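Local coordinates for protein minor fimbrium subunit Mfa5 (Porphyromonas gingivalis ATCC 33277, PDB 6TO1) that serves as an accessory subunit of the minor (Mfa1) fimbriae, pili that mediate biofilm formation and adhesion to host cells and other oral bacteria, at residues A[443-447]-A[448-452]; A[221-225]-A[226-230]; A[160-164]-A[165-169]; A[349-353]-A[354-358]; A[153-156]-A[157-161]. All coordinates share one frame; numbering follows the deposited sequence.

Contact 1 of 5, residues A[443-447]-A[448-452]; sequences VHYDV and STKKL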
loop_
_atom_site.group_PDB
_atom_site.type_symbol
_atom_site.label_atom_id
_atom_site.label_comp_id
_atom_site.label_asym_id
_atom_site.label_seq_id
_atom_site.Cartn_x
_atom_site.Cartn_y
_atom_site.Cartn_z
ATOM N N VAL A 443 9.651 17.359 -10.517
ATOM C CA VAL A 443 10.080 18.298 -9.494
ATOM C C VAL A 443 10.181 19.701 -10.084
ATOM O O VAL A 443 10.775 19.898 -11.147
ATOM C CB VAL A 443 11.424 17.887 -8.868
ATOM C CG1 VAL A 443 11.786 18.870 -7.749
ATOM C CG2 VAL A 443 11.372 16.442 -8.352
ATOM N N HIS A 444 9.595 20.660 -9.386
ATOM C CA HIS A 444 9.639 22.076 -9.704
ATOM C C HIS A 444 10.491 22.796 -8.662
ATOM O O HIS A 444 10.489 22.440 -7.488
ATOM C CB HIS A 444 8.235 22.665 -9.687
ATOM C CG HIS A 444 8.196 24.137 -9.911
ATOM N ND1 HIS A 444 8.175 24.693 -11.174
ATOM C CD2 HIS A 444 8.170 25.172 -9.039
ATOM C CE1 HIS A 444 8.144 26.011 -11.066
ATOM N NE2 HIS A 444 8.135 26.326 -9.783
ATOM N N TYR A 445 11.212 23.819 -9.102
ATOM C CA TYR A 445 12.059 24.613 -8.227
ATOM C C TYR A 445 11.675 26.073 -8.380
ATOM O O TYR A 445 11.509 26.559 -9.507
ATOM C CB TYR A 445 13.534 24.418 -8.563
ATOM C CG TYR A 445 14.476 25.094 -7.588
ATOM C CD1 TYR A 445 14.529 24.704 -6.263
ATOM C CD2 TYR A 445 15.313 26.128 -8.003
ATOM C CE1 TYR A 445 15.381 25.314 -5.371
ATOM C CE2 TYR A 445 16.170 26.746 -7.116
ATOM C CZ TYR A 445 16.206 26.329 -5.806
ATOM O OH TYR A 445 17.060 26.935 -4.912
ATOM N N ASP A 446 11.492 26.753 -7.263
ATOM C CA ASP A 446 11.356 28.202 -7.263
ATOM C C ASP A 446 12.640 28.819 -6.720
ATOM O O ASP A 446 12.980 28.625 -5.552
ATOM C CB ASP A 446 10.158 28.651 -6.438
ATOM C CG ASP A 446 9.947 30.154 -6.518
ATOM O OD1 ASP A 446 9.409 30.630 -7.533
ATOM O OD2 ASP A 446 10.339 30.862 -5.577
ATOM N N VAL A 447 13.321 29.607 -7.560
ATOM C CA VAL A 447 14.610 30.181 -7.182
ATOM C C VAL A 447 14.459 31.124 -5.989
ATOM O O VAL A 447 15.311 31.162 -5.093
ATOM C CB VAL A 447 15.237 30.914 -8.388
ATOM C CG1 VAL A 447 14.289 32.002 -8.900
ATOM C CG2 VAL A 447 16.562 31.515 -8.004
ATOM N N SER A 448 13.394 31.926 -5.961
ATOM C CA SER A 448 13.345 32.998 -4.969
ATOM C C SER A 448 13.094 32.469 -3.567
ATOM O O SER A 448 13.612 33.029 -2.598
ATOM C CB SER A 448 12.279 34.019 -5.356
ATOM O OG SER A 448 11.052 33.377 -5.655
ATOM N N THR A 449 12.322 31.399 -3.430
ATOM C CA THR A 449 12.046 30.829 -2.123
ATOM C C THR A 449 12.898 29.601 -1.833
ATOM O O THR A 449 12.797 29.042 -0.734
ATOM C CB THR A 449 10.562 30.458 -2.006
ATOM O OG1 THR A 449 10.201 29.547 -3.051
ATOM C CG2 THR A 449 9.694 31.692 -2.115
ATOM N N LYS A 450 13.709 29.166 -2.796
ATOM C CA LYS A 450 14.540 27.972 -2.678
ATOM C C LYS A 450 13.685 26.771 -2.297
ATOM O O LYS A 450 14.034 25.971 -1.436
ATOM C CB LYS A 450 15.667 28.187 -1.675
ATOM C CG LYS A 450 16.643 29.280 -2.113
ATOM C CD LYS A 450 17.575 29.669 -0.965
ATOM C CE LYS A 450 18.539 28.539 -0.640
ATOM N NZ LYS A 450 19.450 28.906 0.463
ATOM N N LYS A 451 12.554 26.646 -2.980
ATOM C CA LYS A 451 11.544 25.653 -2.644
ATOM C C LYS A 451 11.493 24.608 -3.744
ATOM O O LYS A 451 11.265 24.936 -4.910
ATOM C CB LYS A 451 10.176 26.310 -2.463
ATOM C CG LYS A 451 9.065 25.329 -2.058
ATOM C CD LYS A 451 7.708 25.991 -2.181
ATOM C CE LYS A 451 6.591 25.087 -1.693
ATOM N NZ LYS A 451 5.285 25.766 -1.912
ATOM N N LEU A 452 11.697 23.349 -3.374
ATOM C CA LEU A 452 11.486 22.235 -4.286
ATOM C C LEU A 452 10.072 21.716 -4.043
ATOM O O LEU A 452 9.663 21.547 -2.888
ATOM C CB LEU A 452 12.512 21.125 -4.065
ATOM C CG LEU A 452 13.951 21.461 -4.459
ATOM C CD1 LEU A 452 14.908 20.499 -3.750
ATOM C CD2 LEU A 452 14.126 21.405 -5.958
#
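Asp446 and the two hydroxyl residues of the turn that follows it illustrate how one carboxylate oxygen can organise the end of a beta hairpin. The Asp446 carboxylate swings opposite its own backbone N (chi1 -176°), which carries OD2 over the turn. There OD2 takes Ser448 OG on its syn side at 2.6 Å, while Thr449 OG1 (2.9 Å) and Thr449 N (3.0 Å) come in on the anti side, all somewhat out of the carboxylate plane. Both hydroxyls sit between their backbone N and carbonyl carbon, with chi1 near +55°, a rotamer that turns them back toward the aspartate. Two residues, Lys450 and Lys451, stand opposite the single Asp446, a G1 beta bulge whose first position, Lys450, has positive phi. Asp446 N bonds Lys451 O at 3.0 Å, and Lys451 N returns to Asp446 O. On the opposite face, the Tyr445 ring meets Leu452 obliquely, and Tyr445 CD1 lies 3.3 Å from Leu452 CD2. Tyr445 also runs alongside Lys450, its OH 3.5 Å from Lys450 CA; the ammonium of Lys450 goes on to Phe421 O and Ala418 O. Three donors converging on OD2 would be expected to favour the ionised carboxylate and to restrain the turn.

Contact 2 of 5, residues A[221-225]-A[226-230]; sequences ATSTA and VDKHI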
loop_
_atom_site.group_PDB
_atom_site.type_symbol
_atom_site.label_atom_id
_atom_site.label_comp_id
_atom_site.label_asym_id
_atom_site.label_seq_id
_atom_site.Cartn_x
_atom_site.Cartn_y
_atom_site.Cartn_z
ATOM N N ALA A 221 -22.404 -14.325 9.777
ATOM C CA ALA A 221 -22.944 -13.150 10.457
ATOM C C ALA A 221 -21.979 -12.536 11.467
ATOM O O ALA A 221 -22.106 -11.355 11.788
ATOM C CB ALA A 221 -24.240 -13.507 11.169
ATOM N N THR A 222 -21.052 -13.304 12.014
ATOM C CA THR A 222 -20.104 -12.739 12.979
ATOM C C THR A 222 -18.853 -12.152 12.322
ATOM O O THR A 222 -18.005 -11.579 13.017
ATOM C CB THR A 222 -19.682 -13.806 13.989
ATOM O OG1 THR A 222 -18.819 -14.741 13.330
ATOM C CG2 THR A 222 -20.920 -14.541 14.535
ATOM N N SER A 223 -18.723 -12.273 11.014
ATOM C CA SER A 223 -17.526 -11.823 10.326
ATOM C C SER A 223 -17.486 -10.309 10.227
ATOM O O SER A 223 -18.488 -9.662 9.910
ATOM C CB SER A 223 -17.480 -12.421 8.912
ATOM O OG SER A 223 -16.461 -11.809 8.106
ATOM N N THR A 224 -16.305 -9.741 10.476
ATOM C CA THR A 224 -16.050 -8.339 10.176
ATOM C C THR A 224 -15.021 -8.181 9.057
ATOM O O THR A 224 -14.411 -7.119 8.927
ATOM C CB THR A 224 -15.586 -7.600 11.436
ATOM O OG1 THR A 224 -14.417 -8.239 11.953
ATOM C CG2 THR A 224 -16.656 -7.640 12.510
ATOM N N ALA A 225 -14.832 -9.211 8.239
ATOM C CA ALA A 225 -13.926 -9.142 7.099
ATOM C C ALA A 225 -14.457 -8.204 6.014
ATOM O O ALA A 225 -15.640 -7.884 5.935
ATOM C CB ALA A 225 -13.704 -10.542 6.506
ATOM N N VAL A 226 -13.539 -7.733 5.175
ATOM C CA VAL A 226 -13.931 -6.968 4.000
ATOM C C VAL A 226 -14.561 -7.883 2.961
ATOM O O VAL A 226 -15.608 -7.573 2.385
ATOM C CB VAL A 226 -12.715 -6.218 3.418
ATOM C CG1 VAL A 226 -13.078 -5.589 2.105
ATOM C CG2 VAL A 226 -12.220 -5.187 4.438
ATOM N N ASP A 227 -13.909 -8.998 2.673
ATOM C CA ASP A 227 -14.412 -9.955 1.699
ATOM C C ASP A 227 -14.987 -11.152 2.435
ATOM O O ASP A 227 -14.369 -11.659 3.376
ATOM C CB ASP A 227 -13.324 -10.469 0.776
ATOM C CG ASP A 227 -12.772 -9.403 -0.135
ATOM O OD1 ASP A 227 -13.456 -8.391 -0.345
ATOM O OD2 ASP A 227 -11.659 -9.613 -0.639
ATOM N N LYS A 228 -16.122 -11.648 1.953
ATOM C CA LYS A 228 -16.828 -12.750 2.599
ATOM C C LYS A 228 -17.298 -13.703 1.516
ATOM O O LYS A 228 -18.073 -13.306 0.626
ATOM C CB LYS A 228 -18.006 -12.230 3.434
ATOM C CG LYS A 228 -17.615 -11.355 4.603
ATOM C CD LYS A 228 -18.822 -10.744 5.304
ATOM C CE LYS A 228 -18.405 -9.650 6.287
ATOM N NZ LYS A 228 -19.579 -8.868 6.763
ATOM N N HIS A 229 -16.809 -14.944 1.571
ATOM C CA HIS A 229 -17.088 -15.955 0.562
ATOM C C HIS A 229 -17.734 -17.192 1.173
ATOM O O HIS A 229 -17.336 -17.643 2.247
ATOM C CB HIS A 229 -15.809 -16.433 -0.150
ATOM C CG HIS A 229 -15.039 -15.354 -0.835
ATOM N ND1 HIS A 229 -15.137 -15.117 -2.191
ATOM C CD2 HIS A 229 -14.150 -14.454 -0.360
ATOM C CE1 HIS A 229 -14.318 -14.135 -2.527
ATOM N NE2 HIS A 229 -13.720 -13.705 -1.428
ATOM N N ILE A 230 -18.717 -17.743 0.470
ATOM C CA ILE A 230 -19.253 -19.074 0.741
ATOM C C ILE A 230 -18.931 -19.946 -0.456
ATOM O O ILE A 230 -19.215 -19.564 -1.596
ATOM C CB ILE A 230 -20.766 -19.046 1.008
ATOM C CG1 ILE A 230 -21.034 -18.209 2.252
ATOM C CG2 ILE A 230 -21.330 -20.461 1.095
ATOM C CD1 ILE A 230 -22.535 -17.911 2.488
HETATM O O HOH W 1 -17.698 -6.791 7.534
#
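Lys228 stretches across Ser223 and Ala225, a compact case of a lysine spanning the loop that leads into its own strand. Its side chain runs out straight past CG, and the methylenes do much of the touching: CE lies 3.3 Å from Ala225 O and 3.4 Å from Ser223 OG. The ammonium makes a weak hydrogen bond to Ser223 O at 3.4 Å. A water supplies the second link, accepting from Lys228 NZ at 2.9 Å and donating to Ala225 O at 2.8 Å. Ala225 is the residue most enclosed by the contact, its CB tucked 3.4 Å from Asp227 O. Its backbone N is taken up by Ser223 OG at 3.1 Å, which defines an ST turn; OG stands opposite the serine's own backbone N (chi1 169°) and is also hydrogen-bonded to Asp127 OD2. The loop joins helix 209-220 to strand 227-234 of the von Willebrand factor A domain, with Lys228 packing against Met220 of that helix and against Tyr356, while Ala225 rests on Asp127 of strand 126-133.

Contact 3 of 5, residues A[160-164]-A[165-169]; sequences MLPKG and MATEG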
loop_
_atom_site.group_PDB
_atom_site.type_symbol
_atom_site.label_atom_id
_atom_site.label_comp_id
_atom_site.label_asym_id
_atom_site.label_seq_id
_atom_site.Cartn_x
_atom_site.Cartn_y
_atom_site.Cartn_z
ATOM N N MET A 160 -5.640 -21.677 0.457
ATOM C CA MET A 160 -6.055 -20.406 1.040
ATOM C C MET A 160 -5.348 -20.112 2.353
ATOM O O MET A 160 -5.285 -18.950 2.747
ATOM C CB MET A 160 -7.580 -20.415 1.175
ATOM C CG MET A 160 -8.284 -20.376 -0.202
ATOM S SD MET A 160 -10.143 -20.197 0.100
ATOM C CE MET A 160 -10.681 -21.413 0.548
ATOM N N LEU A 161 -4.809 -21.121 3.024
ATOM C CA LEU A 161 -4.071 -20.927 4.268
ATOM C C LEU A 161 -2.652 -21.459 4.098
ATOM O O LEU A 161 -2.235 -22.397 4.784
ATOM C CB LEU A 161 -4.783 -21.619 5.421
ATOM C CG LEU A 161 -6.115 -21.027 5.874
ATOM C CD1 LEU A 161 -6.834 -21.997 6.825
ATOM C CD2 LEU A 161 -5.914 -19.675 6.521
ATOM N N PRO A 162 -1.888 -20.887 3.171
ATOM C CA PRO A 162 -0.574 -21.470 2.832
ATOM C C PRO A 162 0.461 -21.403 3.962
ATOM O O PRO A 162 1.429 -22.176 3.935
ATOM C CB PRO A 162 -0.126 -20.635 1.623
ATOM C CG PRO A 162 -0.832 -19.332 1.787
ATOM C CD PRO A 162 -2.197 -19.687 2.369
ATOM N N LYS A 163 0.315 -20.491 4.916
ATOM C CA LYS A 163 1.188 -20.412 6.080
ATOM C C LYS A 163 0.498 -20.932 7.332
ATOM O O LYS A 163 0.921 -20.626 8.455
ATOM C CB LYS A 163 1.661 -18.972 6.280
ATOM C CG LYS A 163 2.443 -18.412 5.103
ATOM C CD LYS A 163 2.924 -16.999 5.401
ATOM C CE LYS A 163 3.908 -16.502 4.351
ATOM N NZ LYS A 163 4.487 -15.174 4.727
ATOM N N GLY A 164 -0.568 -21.706 7.159
ATOM C CA GLY A 164 -1.308 -22.196 8.307
ATOM C C GLY A 164 -1.779 -21.087 9.209
ATOM O O GLY A 164 -2.338 -20.073 8.773
ATOM N N MET A 165 -1.548 -21.265 10.501
ATOM C CA MET A 165 -2.021 -20.315 11.491
ATOM C C MET A 165 -1.289 -18.991 11.422
ATOM O O MET A 165 -1.718 -18.025 12.051
ATOM C CB MET A 165 -1.879 -20.934 12.880
ATOM C CG MET A 165 -2.724 -22.194 13.014
ATOM S SD MET A 165 -2.208 -23.383 14.275
ATOM C CE MET A 165 -3.247 -23.038 15.617
ATOM N N ALA A 166 -0.246 -18.907 10.621
ATOM C CA ALA A 166 0.428 -17.644 10.363
ATOM C C ALA A 166 -0.066 -16.959 9.100
ATOM O O ALA A 166 0.496 -15.930 8.707
ATOM C CB ALA A 166 1.940 -17.874 10.262
ATOM N N THR A 167 -1.085 -17.505 8.437
ATOM C CA THR A 167 -1.586 -16.863 7.231
ATOM C C THR A 167 -2.236 -15.540 7.592
ATOM O O THR A 167 -3.156 -15.492 8.419
ATOM C CB THR A 167 -2.593 -17.752 6.502
ATOM O OG1 THR A 167 -2.015 -19.028 6.210
ATOM C CG2 THR A 167 -3.024 -17.079 5.182
ATOM N N GLU A 168 -1.781 -14.465 6.948
ATOM C CA GLU A 168 -2.367 -13.153 7.179
ATOM C C GLU A 168 -3.728 -13.038 6.491
ATOM O O GLU A 168 -3.884 -13.410 5.323
ATOM C CB GLU A 168 -1.427 -12.064 6.652
ATOM C CG GLU A 168 -0.794 -11.202 7.733
ATOM C CD GLU A 168 0.209 -10.201 7.174
ATOM O OE1 GLU A 168 -0.223 -9.222 6.529
ATOM O OE2 GLU A 168 1.427 -10.398 7.382
ATOM N N GLY A 169 -4.712 -12.535 7.225
ATOM C CA GLY A 169 -5.931 -12.036 6.638
ATOM C C GLY A 169 -7.034 -13.040 6.384
ATOM O O GLY A 169 -8.188 -12.623 6.245
#
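Thr167 OG1 works both as donor and as acceptor against the loop residues before it, showing how a single hydroxyl can tie a turn together. It accepts from Lys163 N at 3.0 Å, in a rather bent bond (135° at the hydrogen), and donates to Gly164 O at 2.8 Å. Gly164 O is shared, since Thr167 N also reaches it, at 2.9 Å, from well above the carbonyl plane. Ala166 N donates to Lys163 O at 3.0 Å, also from above that carbonyl's plane. Earlier in the loop, a type I beta turn from Leu161 to Gly164 is closed by Gly164 N to Leu161 O; this turn and the short 3-10 segment lie in the connection from helix 143-160 to strand 170-177, within a beta-alpha-beta unit of the von Willebrand factor A domain. Thr167 O accepts from Lys189 NZ. With chi1 at -56°, OG1 lies beside its own backbone N and faces the loop, and the threonine crosses Leu161 at about a right angle, CB to Leu161 CD2 3.8 Å, while CG2 packs on Pro162 CD at 3.9 Å.

Contact 4 of 5, residues A[349-353]-A[354-358]; sequences QFAKN and SGYTI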
loop_
_atom_site.group_PDB
_atom_site.type_symbol
_atom_site.label_atom_id
_atom_site.label_comp_id
_atom_site.label_asym_id
_atom_site.label_seq_id
_atom_site.Cartn_x
_atom_site.Cartn_y
_atom_site.Cartn_z
ATOM N N GLN A 349 -29.740 -16.339 -2.081
ATOM C CA GLN A 349 -30.064 -14.940 -2.358
ATOM C C GLN A 349 -29.960 -14.092 -1.094
ATOM O O GLN A 349 -29.516 -12.936 -1.148
ATOM C CB GLN A 349 -31.468 -14.810 -2.958
ATOM C CG GLN A 349 -31.753 -13.401 -3.479
ATOM C CD GLN A 349 -30.780 -12.968 -4.576
ATOM O OE1 GLN A 349 -30.602 -13.651 -5.572
ATOM N NE2 GLN A 349 -30.145 -11.832 -4.380
ATOM N N PHE A 350 -30.374 -14.642 0.054
ATOM C CA PHE A 350 -30.247 -13.902 1.305
ATOM C C PHE A 350 -28.777 -13.636 1.602
ATOM O O PHE A 350 -28.418 -12.545 2.059
ATOM C CB PHE A 350 -30.894 -14.652 2.479
ATOM C CG PHE A 350 -32.314 -15.098 2.214
ATOM C CD1 PHE A 350 -33.197 -14.281 1.508
ATOM C CD2 PHE A 350 -32.754 -16.333 2.648
ATOM C CE1 PHE A 350 -34.492 -14.690 1.246
ATOM C CE2 PHE A 350 -34.034 -16.737 2.381
ATOM C CZ PHE A 350 -34.898 -15.929 1.686
ATOM N N ALA A 351 -27.911 -14.620 1.327
ATOM C CA ALA A 351 -26.470 -14.425 1.514
ATOM C C ALA A 351 -25.932 -13.355 0.567
ATOM O O ALA A 351 -25.120 -12.509 0.972
ATOM C CB ALA A 351 -25.726 -15.738 1.283
ATOM N N LYS A 352 -26.389 -13.373 -0.695
ATOM C CA LYS A 352 -25.948 -12.358 -1.647
ATOM C C LYS A 352 -26.416 -10.975 -1.222
ATOM O O LYS A 352 -25.676 -9.993 -1.351
ATOM C CB LYS A 352 -26.459 -12.674 -3.055
ATOM C CG LYS A 352 -25.934 -13.979 -3.675
ATOM C CD LYS A 352 -26.795 -14.413 -4.863
ATOM C CE LYS A 352 -26.447 -15.826 -5.286
ATOM N NZ LYS A 352 -27.190 -16.236 -6.512
ATOM N N ASN A 353 -27.640 -10.879 -0.715
ATOM C CA ASN A 353 -28.161 -9.613 -0.227
ATOM C C ASN A 353 -27.339 -9.072 0.934
ATOM O O ASN A 353 -27.280 -7.859 1.123
ATOM C CB ASN A 353 -29.622 -9.774 0.203
ATOM C CG ASN A 353 -30.543 -10.022 -0.961
ATOM O OD1 ASN A 353 -30.153 -9.889 -2.109
ATOM N ND2 ASN A 353 -31.778 -10.439 -0.662
ATOM N N SER A 354 -26.709 -9.944 1.723
ATOM C CA SER A 354 -25.814 -9.536 2.797
ATOM C C SER A 354 -24.420 -9.148 2.302
ATOM O O SER A 354 -23.560 -8.803 3.130
ATOM C CB SER A 354 -25.688 -10.671 3.825
ATOM O OG SER A 354 -26.914 -10.924 4.495
ATOM N N GLY A 355 -24.170 -9.214 1.002
ATOM C CA GLY A 355 -22.870 -8.931 0.437
ATOM C C GLY A 355 -21.905 -10.094 0.329
ATOM O O GLY A 355 -20.713 -9.860 0.112
ATOM N N TYR A 356 -22.355 -11.330 0.481
ATOM C CA TYR A 356 -21.438 -12.452 0.412
ATOM C C TYR A 356 -21.288 -12.920 -1.035
ATOM O O TYR A 356 -22.248 -12.909 -1.804
ATOM C CB TYR A 356 -21.919 -13.619 1.273
ATOM C CG TYR A 356 -22.294 -13.262 2.702
ATOM C CD1 TYR A 356 -21.772 -12.131 3.326
ATOM C CD2 TYR A 356 -23.181 -14.042 3.413
ATOM C CE1 TYR A 356 -22.112 -11.801 4.630
ATOM C CE2 TYR A 356 -23.524 -13.724 4.719
ATOM C CZ TYR A 356 -23.000 -12.583 5.311
ATOM O OH TYR A 356 -23.321 -12.243 6.591
ATOM N N THR A 357 -20.076 -13.349 -1.391
ATOM C CA THR A 357 -19.791 -13.940 -2.692
ATOM C C THR A 357 -20.009 -15.444 -2.600
ATOM O O THR A 357 -19.523 -16.087 -1.668
ATOM C CB THR A 357 -18.351 -13.631 -3.110
ATOM O OG1 THR A 357 -18.200 -12.218 -3.220
ATOM C CG2 THR A 357 -18.022 -14.265 -4.435
ATOM N N ILE A 358 -20.730 -15.999 -3.565
ATOM C CA ILE A 358 -21.074 -17.412 -3.541
ATOM C C ILE A 358 -20.406 -18.108 -4.709
ATOM O O ILE A 358 -20.680 -17.778 -5.869
ATOM C CB ILE A 358 -22.596 -17.664 -3.606
ATOM C CG1 ILE A 358 -23.315 -16.671 -2.719
ATOM C CG2 ILE A 358 -22.876 -19.116 -3.264
ATOM C CD1 ILE A 358 -22.955 -16.731 -1.282
HETATM O O HOH W 2 -29.802 -10.733 3.777
#
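Tyr356 and Ile358, beyond the end of the helix, both pack on Ala351, so that one small methyl receives two larger partners. Ala351 CB touches Tyr356 CD2 at 3.7 Å and Ile358 CD1 at 3.9 Å. The tyrosine ring also passes obliquely by the Ala351 carbonyl, with CG 3.4 Å from Ala351 O, and one of its faces is covered by Ser354 CB, offset toward the rim. This placement follows from a chi1 of -50°, which sets the ring beside its own backbone N, the same N that donates to Ala351 O at 3.0 Å. Lys352 crosses Ile358 at about a right angle, Lys352 CG to Ile358 CG1 3.9 Å; the methylenes make this contact, and the ammonium is hydrogen-bonded to Ala379 O. A water donates to Phe350 O and also hydrogen-bonds Ser354 OG, while Ser354 N gives its own bond to Phe350 O at 3.1 Å. Gly355, with phi 89°, donates through its N to Lys352 O at 2.9 Å. Together with the bond spanning five residues, from Tyr356 N to Ala351 O, this is a Schellman motif, the classic glycine-bearing C-terminal cap, ending helix 340-353 and turning the chain into strand 357-362 of the central sheet.

Contact 5 of 5, residues A[153-156]-A[157-161]; sequences GQRF and VKKML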
loop_
_atom_site.group_PDB
_atom_site.type_symbol
_atom_site.label_atom_id
_atom_site.label_comp_id
_atom_site.label_asym_id
_atom_site.label_seq_id
_atom_site.Cartn_x
_atom_site.Cartn_y
_atom_site.Cartn_z
ATOM N N GLY A 153 -11.339 -30.417 -1.215
ATOM C CA GLY A 153 -11.557 -29.521 -0.100
ATOM C C GLY A 153 -10.289 -29.308 0.702
ATOM O O GLY A 153 -9.987 -28.197 1.129
ATOM N N GLN A 154 -9.517 -30.368 0.905
ATOM C CA GLN A 154 -8.242 -30.201 1.594
ATOM C C GLN A 154 -7.296 -29.334 0.785
ATOM O O GLN A 154 -6.610 -28.467 1.338
ATOM C CB GLN A 154 -7.631 -31.561 1.867
ATOM C CG GLN A 154 -8.414 -32.341 2.876
ATOM C CD GLN A 154 -7.809 -33.695 3.090
ATOM O OE1 GLN A 154 -6.968 -33.873 3.970
ATOM N NE2 GLN A 154 -8.224 -34.662 2.283
ATOM N N ARG A 155 -7.252 -29.542 -0.527
ATOM C CA ARG A 155 -6.403 -28.722 -1.373
ATOM C C ARG A 155 -6.789 -27.254 -1.284
ATOM O O ARG A 155 -5.909 -26.386 -1.251
ATOM C CB ARG A 155 -6.457 -29.223 -2.811
ATOM C CG ARG A 155 -5.496 -28.458 -3.715
ATOM C CD ARG A 155 -5.708 -28.776 -5.198
ATOM N NE ARG A 155 -5.131 -27.733 -6.049
ATOM C CZ ARG A 155 -3.962 -27.834 -6.678
ATOM N NH1 ARG A 155 -3.232 -28.936 -6.557
ATOM N NH2 ARG A 155 -3.521 -26.830 -7.425
ATOM N N PHE A 156 -8.097 -26.958 -1.255
ATOM C CA PHE A 156 -8.550 -25.576 -1.144
ATOM C C PHE A 156 -8.120 -24.962 0.189
ATOM O O PHE A 156 -7.668 -23.813 0.245
ATOM C CB PHE A 156 -10.086 -25.495 -1.270
ATOM C CG PHE A 156 -10.636 -26.005 -2.574
ATOM C CD1 PHE A 156 -9.862 -26.020 -3.723
ATOM C CD2 PHE A 156 -11.943 -26.450 -2.651
ATOM C CE1 PHE A 156 -10.386 -26.483 -4.917
ATOM C CE2 PHE A 156 -12.473 -26.915 -3.849
ATOM C CZ PHE A 156 -11.693 -26.945 -4.978
ATOM N N VAL A 157 -8.303 -25.705 1.287
ATOM C CA VAL A 157 -7.886 -25.201 2.594
ATOM C C VAL A 157 -6.410 -24.824 2.566
ATOM O O VAL A 157 -6.021 -23.728 2.978
ATOM C CB VAL A 157 -8.181 -26.238 3.691
ATOM C CG1 VAL A 157 -7.452 -25.887 4.962
ATOM C CG2 VAL A 157 -9.705 -26.334 3.921
ATOM N N LYS A 158 -5.574 -25.726 2.075
ATOM C CA LYS A 158 -4.136 -25.480 2.076
ATOM C C LYS A 158 -3.737 -24.350 1.145
ATOM O O LYS A 158 -2.789 -23.622 1.437
ATOM C CB LYS A 158 -3.413 -26.761 1.686
ATOM C CG LYS A 158 -3.607 -27.877 2.694
ATOM C CD LYS A 158 -2.986 -29.167 2.187
ATOM C CE LYS A 158 -3.244 -30.331 3.123
ATOM N NZ LYS A 158 -2.879 -31.628 2.476
ATOM N N LYS A 159 -4.441 -24.190 0.025
ATOM C CA LYS A 159 -4.170 -23.091 -0.888
ATOM C C LYS A 159 -4.542 -21.745 -0.285
ATOM O O LYS A 159 -3.827 -20.751 -0.472
ATOM C CB LYS A 159 -4.930 -23.348 -2.195
ATOM C CG LYS A 159 -4.495 -22.508 -3.348
ATOM C CD LYS A 159 -5.349 -22.822 -4.560
ATOM C CE LYS A 159 -4.769 -23.958 -5.382
ATOM N NZ LYS A 159 -5.593 -24.159 -6.615
ATOM N N MET A 160 -5.640 -21.677 0.457
ATOM C CA MET A 160 -6.055 -20.406 1.040
ATOM C C MET A 160 -5.348 -20.112 2.353
ATOM O O MET A 160 -5.285 -18.950 2.747
ATOM C CB MET A 160 -7.580 -20.415 1.175
ATOM C CG MET A 160 -8.284 -20.376 -0.202
ATOM S SD MET A 160 -10.143 -20.197 0.100
ATOM C CE MET A 160 -10.681 -21.413 0.548
ATOM N N LEU A 161 -4.809 -21.121 3.024
ATOM C CA LEU A 161 -4.071 -20.927 4.268
ATOM C C LEU A 161 -2.652 -21.459 4.098
ATOM O O LEU A 161 -2.235 -22.397 4.784
ATOM C CB LEU A 161 -4.783 -21.619 5.421
ATOM C CG LEU A 161 -6.115 -21.027 5.874
ATOM C CD1 LEU A 161 -6.834 -21.997 6.825
ATOM C CD2 LEU A 161 -5.914 -19.675 6.521
#
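Lys159 NZ, lying at the edge of the Arg155 guanidinium and near its plane, is gripped by a salt bridge to Asp398 OD1 and by hydrogen bonds to Ala394 O and Ala396 O. Arg155 NH2 makes a weak hydrogen bond to the same Ala394 O, so the two cations share that carbonyl, and the Asp398 carboxylate probably offsets part of the charge. Arg155 NH2 and Lys159 NZ, both donors, stand 3.5 Å apart without bonding each other. The lysine gets there by setting CG opposite its backbone N (chi1 -165°) and then bending at chi3 (-89°), while the arginine stays extended from CG to NE. The backbone keeps regular alpha-helical bonding, as in Lys159 N to Arg155 O at 2.9 Å and Lys158 N to Gln154 O at 3.0 Å. The helix, 143-160, is the crossover of the beta-alpha-beta unit between strands 126-133 and 170-177. Lys158 lays its CG 3.3 Å from Gln154 O. Among the buried residues, Val157 CG2 comes within 3.4 Å of Gly153 O, and the Phe156 ring packs edge-to-face with Phe397. Met160 curls back over the preceding turn, its CG 3.5 Å from Phe156 O.

Contacts 2 to 5 belong to one region built round the central von Willebrand factor A sheet, whereas contact 1 lies in a separate antiparallel sheet, its centre 49 to 56 Å from theirs. Contacts 5 and 3 follow in sequence and share Met160 and Leu161, with centres 10 Å apart. Contacts 2 and 4 touch directly: their strands are neighbours, Thr357 N probably bonds Lys228 O and Ile230 N probably bonds Thr357 O, each at 2.8 Å, and Lys228 CD packs on Tyr356 CE1. Contacts 2, 3 and 4 lie where the chain enters strands 227-234, 170-177 and 357-362, whereas the magnesium ligands Ser135 and Ser137 follow the end of strand 126-133; Thr207 completes that site's protein ligands.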